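Local coordinates for E3 SUMO-protein ligase SIZ2 (Saccharomyces cerevisiae, PDB 6U75) that acts as a SUMO E3 ligase of the PIAS family, promoting SUMO transfer to target proteins, and carries a PINIT domain and a zinc-binding SP-RING, at residues 82-87 against 105-111; 21-27 against 123-129. All coordinates share one frame; numbering follows the deposited sequence.

Contact 1 (82-87 against 105-111); sequences FNGTKL and NLTPYLK
Phe82 and Leu106 pack together in the PINIT domain, where a tight type I' beta hairpin turn, Phe82 to Thr85, meets the loop that follows strand 104-105. With CG anti to the backbone N (chi1 -169°), the Phe82 ring points into the 105-111 loop. Leu106 CD2 then lies over one ring face, 4.1 Å from the centroid, in a CH-pi contact. Asn83 CG sits over the opposite face, and Leu110 CD2 comes to the edge at CZ. Leu106 CD2 also touches Leu87 CD1 at 3.6 Å. Replacing Phe82 with an alanine would probably leave Leu106 CD2 and Leu110 CD2 without their aromatic partner and open a gap between the turn and the loop. Tyr109 is flanked by Thr85 CG2 over one ring face, 3.8 Å from Tyr109 CE1, and by its neighbour Pro108 on the other. Leu87 CD2 approaches the same ring obliquely. The aliphatic chain of Lys111, bent at chi2 and chi3, lies alongside Asn83. Asn117 OD1 takes hydrogen bonds from both Asn83 ND2 and Lys111 N, joining the turn and the loop to strand 117-123. The polar link across the contact is the bond from Asn83 ND2 to Tyr109 O, 2.7 Å long, with an angle of 157° at the hydrogen.

Contact 2 (21-27 against 123-129); sequences LKQSAGR and YLNIDKE
Leu21 packs its CD2 methyl against Ile126 CD1 at 3.6 Å, and the two side chains cross at about a right angle. Ile126 CD1 also lies over the centre of the Tyr123 ring. Tyr123 takes the sterically crowded position, with CG between the backbone N and the carbonyl carbon (chi1 53°). This places its ring under Ile126 CD1 and brings Tyr123 CE1 to 3.7 Å from Ser24 CB. Ser24 OG lies at the ring edge, in its plane. The same hydroxyl donates to Gly26 O at 2.7 Å, which ties the 21-27 loop to itself.

Here two loops of the PINIT domain are joined by a single antiparallel beta bridge. Ser24 and Ile126 form a hydrogen-bonded pair. Ser24 N gives to Ile126 O at 3.0 Å, in the carbonyl plane and on a lone pair. Ile126 N gives back to Ser24 O at 3.2 Å, in a nearly straight bond of 172°. Weaker CA-H...O contacts flank the bridge, as from Glu129 CA to Leu21 O. The extended Gln23 side chain lies along the Asp127 carbonyl without a hydrogen bond to it. On the 123-129 side, Asn125 ND2 bonds to Asp127 OD1, which it meets from above the carboxylate plane. Leu21 and Tyr123 also touch Thr30 of strand 28-34. The chemistry implies that two backbone bonds set the register between the loops, while Leu21, Tyr123 and Ile126 form an apolar group beside the bridge, with Leu21 and Ile126 buried.

From the N terminus, the chain first runs through strand 12-21 into 21-27, the first half of contact 2. It continues through strands 28-34 and 50-58 to 82-87, and 105-111 then closes contact 1 over a short loop. Strand 117-123 follows and leads into 123-129, which closes contact 2. Contact 1 therefore lies wholly within the longer loop of contact 2, and the two do not cross. Their centres are 23 Å apart and their nearest atoms about 11 Å. Contact 2 joins the connections between the two sheets at one end of the PINIT domain. Contact 1 ties the hairpin of strands 79-82 and 85-86 to the loop after strand 104-105.

Contact 1 (82-87 against 105-111)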
loop_
_atom_site.group_PDB
_atom_site.type_symbol
_atom_site.label_atom_id
_atom_site.label_comp_id
_atom_site.label_asym_id
_atom_site.label_seq_id
_atom_site.Cartn_x
_atom_site.Cartn_y
_atom_site.Cartn_z
ATOM N N PHE A 82 -16.110 -2.679 -17.279
ATOM C CA PHE A 82 -15.158 -2.572 -18.378
ATOM C C PHE A 82 -15.481 -3.662 -19.392
ATOM O O PHE A 82 -15.272 -4.850 -19.124
ATOM C CB PHE A 82 -13.722 -2.688 -17.869
ATOM C CG PHE A 82 -12.684 -2.333 -18.894
ATOM C CD1 PHE A 82 -12.541 -1.027 -19.330
ATOM C CD2 PHE A 82 -11.847 -3.303 -19.417
ATOM C CE1 PHE A 82 -11.588 -0.695 -20.272
ATOM C CE2 PHE A 82 -10.890 -2.977 -20.360
ATOM C CZ PHE A 82 -10.761 -1.670 -20.787
ATOM N N ASN A 83 -15.997 -3.256 -20.552
ATOM C CA ASN A 83 -16.349 -4.188 -21.622
ATOM C C ASN A 83 -17.397 -5.195 -21.155
ATOM O O ASN A 83 -17.303 -6.393 -21.432
ATOM C CB ASN A 83 -15.104 -4.901 -22.156
ATOM C CG ASN A 83 -14.143 -3.954 -22.849
ATOM O OD1 ASN A 83 -14.560 -3.040 -23.562
ATOM N ND2 ASN A 83 -12.849 -4.167 -22.641
ATOM N N GLY A 84 -18.409 -4.706 -20.438
ATOM C CA GLY A 84 -19.502 -5.533 -19.976
ATOM C C GLY A 84 -19.249 -6.278 -18.684
ATOM O O GLY A 84 -20.211 -6.618 -17.985
ATOM N N THR A 85 -17.992 -6.545 -18.341
ATOM C CA THR A 85 -17.654 -7.276 -17.128
ATOM C C THR A 85 -17.481 -6.305 -15.968
ATOM O O THR A 85 -16.697 -5.355 -16.058
ATOM C CB THR A 85 -16.373 -8.088 -17.332
ATOM O OG1 THR A 85 -16.583 -9.076 -18.349
ATOM C CG2 THR A 85 -15.953 -8.772 -16.039
ATOM N N LYS A 86 -18.215 -6.542 -14.884
ATOM C CA LYS A 86 -18.053 -5.728 -13.690
ATOM C C LYS A 86 -16.690 -5.984 -13.060
ATOM O O LYS A 86 -16.166 -7.100 -13.088
ATOM C CB LYS A 86 -19.159 -6.029 -12.676
ATOM C CG LYS A 86 -19.033 -5.245 -11.372
ATOM C CD LYS A 86 -20.125 -5.614 -10.377
ATOM C CE LYS A 86 -19.875 -4.960 -9.024
ATOM N NZ LYS A 86 -20.852 -5.397 -7.987
ATOM N N LEU A 87 -16.114 -4.929 -12.491
ATOM C CA LEU A 87 -14.830 -5.021 -11.808
ATOM C C LEU A 87 -15.075 -5.282 -10.327
ATOM O O LEU A 87 -15.635 -4.433 -9.624
ATOM C CB LEU A 87 -14.018 -3.744 -12.003
ATOM C CG LEU A 87 -13.618 -3.420 -13.442
ATOM C CD1 LEU A 87 -12.896 -2.086 -13.504
ATOM C CD2 LEU A 87 -12.751 -4.525 -14.026
ATOM N N ASN A 105 -7.653 -3.236 -12.012
ATOM C CA ASN A 105 -6.880 -3.941 -13.029
ATOM C C ASN A 105 -7.781 -4.226 -14.224
ATOM O O ASN A 105 -8.709 -5.036 -14.134
ATOM C CB ASN A 105 -6.300 -5.234 -12.460
ATOM C CG ASN A 105 -5.448 -5.983 -13.465
ATOM O OD1 ASN A 105 -4.905 -5.394 -14.399
ATOM N ND2 ASN A 105 -5.326 -7.292 -13.278
ATOM N N LEU A 106 -7.507 -3.563 -15.346
ATOM C CA LEU A 106 -8.256 -3.755 -16.579
ATOM C C LEU A 106 -7.600 -4.756 -17.522
ATOM O O LEU A 106 -8.156 -5.035 -18.590
ATOM C CB LEU A 106 -8.418 -2.415 -17.307
ATOM C CG LEU A 106 -8.946 -1.235 -16.488
ATOM C CD1 LEU A 106 -8.878 0.041 -17.310
ATOM C CD2 LEU A 106 -10.367 -1.490 -16.010
ATOM N N THR A 107 -6.446 -5.309 -17.150
ATOM C CA THR A 107 -5.671 -6.119 -18.090
ATOM C C THR A 107 -6.445 -7.313 -18.632
ATOM O O THR A 107 -6.488 -7.482 -19.863
ATOM C CB THR A 107 -4.373 -6.576 -17.416
ATOM O OG1 THR A 107 -3.748 -5.463 -16.765
ATOM C CG2 THR A 107 -3.413 -7.156 -18.447
ATOM N N PRO A 108 -7.062 -8.167 -17.808
ATOM C CA PRO A 108 -7.653 -9.402 -18.354
ATOM C C PRO A 108 -8.887 -9.175 -19.210
ATOM O O PRO A 108 -9.232 -10.056 -20.006
ATOM C CB PRO A 108 -7.991 -10.213 -17.096
ATOM C CG PRO A 108 -8.199 -9.193 -16.042
ATOM C CD PRO A 108 -7.253 -8.066 -16.350
ATOM N N TYR A 109 -9.559 -8.032 -19.080
ATOM C CA TYR A 109 -10.795 -7.769 -19.803
ATOM C C TYR A 109 -10.584 -6.855 -21.005
ATOM O O TYR A 109 -11.555 -6.316 -21.546
ATOM C CB TYR A 109 -11.831 -7.171 -18.851
ATOM C CG TYR A 109 -11.841 -7.842 -17.496
ATOM C CD1 TYR A 109 -12.266 -9.157 -17.353
ATOM C CD2 TYR A 109 -11.419 -7.165 -16.360
ATOM C CE1 TYR A 109 -12.272 -9.777 -16.117
ATOM C CE2 TYR A 109 -11.422 -7.776 -15.120
ATOM C CZ TYR A 109 -11.849 -9.081 -15.005
ATOM O OH TYR A 109 -11.854 -9.691 -13.772
ATOM N N LEU A 110 -9.339 -6.678 -21.438
ATOM C CA LEU A 110 -9.039 -5.832 -22.583
ATOM C C LEU A 110 -9.394 -6.536 -23.887
ATOM O O LEU A 110 -9.277 -7.758 -24.012
ATOM C CB LEU A 110 -7.557 -5.455 -22.600
ATOM C CG LEU A 110 -7.194 -4.004 -22.277
ATOM C CD1 LEU A 110 -5.684 -3.833 -22.297
ATOM C CD2 LEU A 110 -7.852 -3.040 -23.252
ATOM N N LYS A 111 -9.826 -5.746 -24.864
ATOM C CA LYS A 111 -10.121 -6.237 -26.200
ATOM C C LYS A 111 -8.923 -6.014 -27.118
ATOM O O LYS A 111 -7.993 -5.268 -26.804
ATOM C CB LYS A 111 -11.367 -5.545 -26.765
ATOM C CG LYS A 111 -12.627 -5.751 -25.932
ATOM C CD LYS A 111 -13.051 -7.217 -25.893
ATOM C CE LYS A 111 -13.441 -7.655 -24.488
ATOM N NZ LYS A 111 -13.409 -9.136 -24.341
#

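Contact 2 (21-27 against 123-129)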
loop_
_atom_site.group_PDB
_atom_site.type_symbol
_atom_site.label_atom_id
_atom_site.label_comp_id
_atom_site.label_asym_id
_atom_site.label_seq_id
_atom_site.Cartn_x
_atom_site.Cartn_y
_atom_site.Cartn_z
ATOM N N LEU A 21 -14.896 13.752 -13.923
ATOM C CA LEU A 21 -16.214 13.459 -13.382
ATOM C C LEU A 21 -16.686 14.668 -12.585
ATOM O O LEU A 21 -16.047 15.050 -11.597
ATOM C CB LEU A 21 -16.180 12.214 -12.499
ATOM C CG LEU A 21 -16.695 10.917 -13.118
ATOM C CD1 LEU A 21 -16.521 9.768 -12.142
ATOM C CD2 LEU A 21 -18.153 11.061 -13.523
ATOM N N LYS A 22 -17.790 15.265 -13.017
ATOM C CA LYS A 22 -18.322 16.460 -12.383
ATOM C C LYS A 22 -19.372 16.095 -11.339
ATOM O O LYS A 22 -19.916 14.988 -11.325
ATOM C CB LYS A 22 -18.924 17.398 -13.429
ATOM C CG LYS A 22 -20.071 16.807 -14.230
ATOM C CD LYS A 22 -20.628 17.831 -15.206
ATOM C CE LYS A 22 -21.818 17.291 -15.981
ATOM N NZ LYS A 22 -22.408 18.328 -16.875
ATOM N N GLN A 23 -19.650 17.052 -10.455
ATOM C CA GLN A 23 -20.620 16.828 -9.393
ATOM C C GLN A 23 -21.991 16.509 -9.975
ATOM O O GLN A 23 -22.398 17.067 -10.997
ATOM C CB GLN A 23 -20.712 18.057 -8.488
ATOM C CG GLN A 23 -19.630 18.124 -7.425
ATOM C CD GLN A 23 -19.800 19.305 -6.491
ATOM O OE1 GLN A 23 -18.895 20.126 -6.341
ATOM N NE2 GLN A 23 -20.959 19.394 -5.852
ATOM N N SER A 24 -22.702 15.603 -9.308
ATOM C CA SER A 24 -24.039 15.187 -9.709
ATOM C C SER A 24 -24.939 15.172 -8.485
ATOM O O SER A 24 -24.547 14.661 -7.430
ATOM C CB SER A 24 -24.014 13.802 -10.364
ATOM O OG SER A 24 -25.326 13.344 -10.641
ATOM N N ALA A 25 -26.140 15.734 -8.625
ATOM C CA ALA A 25 -27.098 15.709 -7.524
ATOM C C ALA A 25 -27.488 14.279 -7.176
ATOM O O ALA A 25 -27.487 13.889 -6.003
ATOM C CB ALA A 25 -28.334 16.529 -7.887
ATOM N N GLY A 26 -27.817 13.479 -8.187
ATOM C CA GLY A 26 -28.245 12.114 -7.961
ATOM C C GLY A 26 -27.781 11.134 -9.019
ATOM O O GLY A 26 -26.709 11.302 -9.608
ATOM N N ARG A 27 -28.594 10.100 -9.250
ATOM C CA ARG A 27 -28.299 9.012 -10.178
ATOM C C ARG A 27 -27.520 9.471 -11.402
ATOM O O ARG A 27 -27.736 10.582 -11.896
ATOM C CB ARG A 27 -29.604 8.355 -10.634
ATOM C CG ARG A 27 -29.603 6.843 -10.559
ATOM C CD ARG A 27 -30.653 6.239 -11.480
ATOM N NE ARG A 27 -32.009 6.689 -11.163
ATOM C CZ ARG A 27 -32.628 7.714 -11.746
ATOM N NH1 ARG A 27 -33.862 8.031 -11.381
ATOM N NH2 ARG A 27 -32.026 8.427 -12.690
ATOM N N TYR A 123 -23.088 5.567 -10.709
ATOM C CA TYR A 123 -23.050 6.184 -9.393
ATOM C C TYR A 123 -24.435 6.709 -9.048
ATOM O O TYR A 123 -25.268 6.958 -9.926
ATOM C CB TYR A 123 -22.031 7.325 -9.351
ATOM C CG TYR A 123 -22.252 8.339 -10.449
ATOM C CD1 TYR A 123 -23.129 9.401 -10.273
ATOM C CD2 TYR A 123 -21.600 8.224 -11.669
ATOM C CE1 TYR A 123 -23.342 10.326 -11.276
ATOM C CE2 TYR A 123 -21.805 9.144 -12.679
ATOM C CZ TYR A 123 -22.678 10.193 -12.477
ATOM O OH TYR A 123 -22.889 11.113 -13.477
ATOM N N LEU A 124 -24.665 6.889 -7.749
ATOM C CA LEU A 124 -25.899 7.482 -7.255
ATOM C C LEU A 124 -25.776 8.975 -6.996
ATOM O O LEU A 124 -26.800 9.647 -6.833
ATOM C CB LEU A 124 -26.339 6.790 -5.959
ATOM C CG LEU A 124 -26.449 5.266 -6.030
ATOM C CD1 LEU A 124 -26.887 4.693 -4.688
ATOM C CD2 LEU A 124 -27.407 4.853 -7.137
ATOM N N ASN A 125 -24.556 9.502 -6.951
ATOM C CA ASN A 125 -24.307 10.909 -6.676
ATOM C C ASN A 125 -22.805 11.132 -6.753
ATOM O O ASN A 125 -22.018 10.182 -6.709
ATOM C CB ASN A 125 -24.833 11.323 -5.302
ATOM C CG ASN A 125 -24.182 10.546 -4.176
ATOM O OD1 ASN A 125 -24.577 9.417 -3.876
ATOM N ND2 ASN A 125 -23.173 11.143 -3.549
ATOM N N ILE A 126 -22.413 12.399 -6.869
ATOM C CA ILE A 126 -21.007 12.785 -6.884
ATOM C C ILE A 126 -20.897 14.122 -6.163
ATOM O O ILE A 126 -21.377 15.144 -6.667
ATOM C CB ILE A 126 -20.436 12.884 -8.307
ATOM C CG1 ILE A 126 -20.588 11.535 -9.016
ATOM C CG2 ILE A 126 -18.972 13.303 -8.270
ATOM C CD1 ILE A 126 -19.911 11.457 -10.363
ATOM N N ASP A 127 -20.268 14.116 -4.986
ATOM C CA ASP A 127 -20.119 15.324 -4.184
ATOM C C ASP A 127 -18.900 16.144 -4.576
ATOM O O ASP A 127 -18.887 17.362 -4.363
ATOM C CB ASP A 127 -20.021 14.960 -2.701
ATOM C CG ASP A 127 -21.243 14.216 -2.201
ATOM O OD1 ASP A 127 -22.100 13.848 -3.034
ATOM O OD2 ASP A 127 -21.350 14.002 -0.976
ATOM N N LYS A 128 -17.877 15.506 -5.141
ATOM C CA LYS A 128 -16.644 16.176 -5.525
ATOM C C LYS A 128 -16.232 15.720 -6.916
ATOM O O LYS A 128 -16.577 14.618 -7.352
ATOM C CB LYS A 128 -15.517 15.889 -4.523
ATOM C CG LYS A 128 -15.665 16.629 -3.200
ATOM C CD LYS A 128 -14.682 16.123 -2.150
ATOM C CE LYS A 128 -13.237 16.398 -2.538
ATOM N NZ LYS A 128 -12.284 15.912 -1.501
ATOM N N GLU A 129 -15.495 16.578 -7.612
ATOM C CA GLU A 129 -15.025 16.249 -8.948
ATOM C C GLU A 129 -13.859 15.270 -8.874
ATOM O O GLU A 129 -13.044 15.313 -7.950
ATOM C CB GLU A 129 -14.603 17.513 -9.697
ATOM C CG GLU A 129 -15.731 18.509 -9.900
ATOM C CD GLU A 129 -15.287 19.753 -10.644
ATOM O OE1 GLU A 129 -15.830 20.842 -10.363
ATOM O OE2 GLU A 129 -14.390 19.642 -11.506
#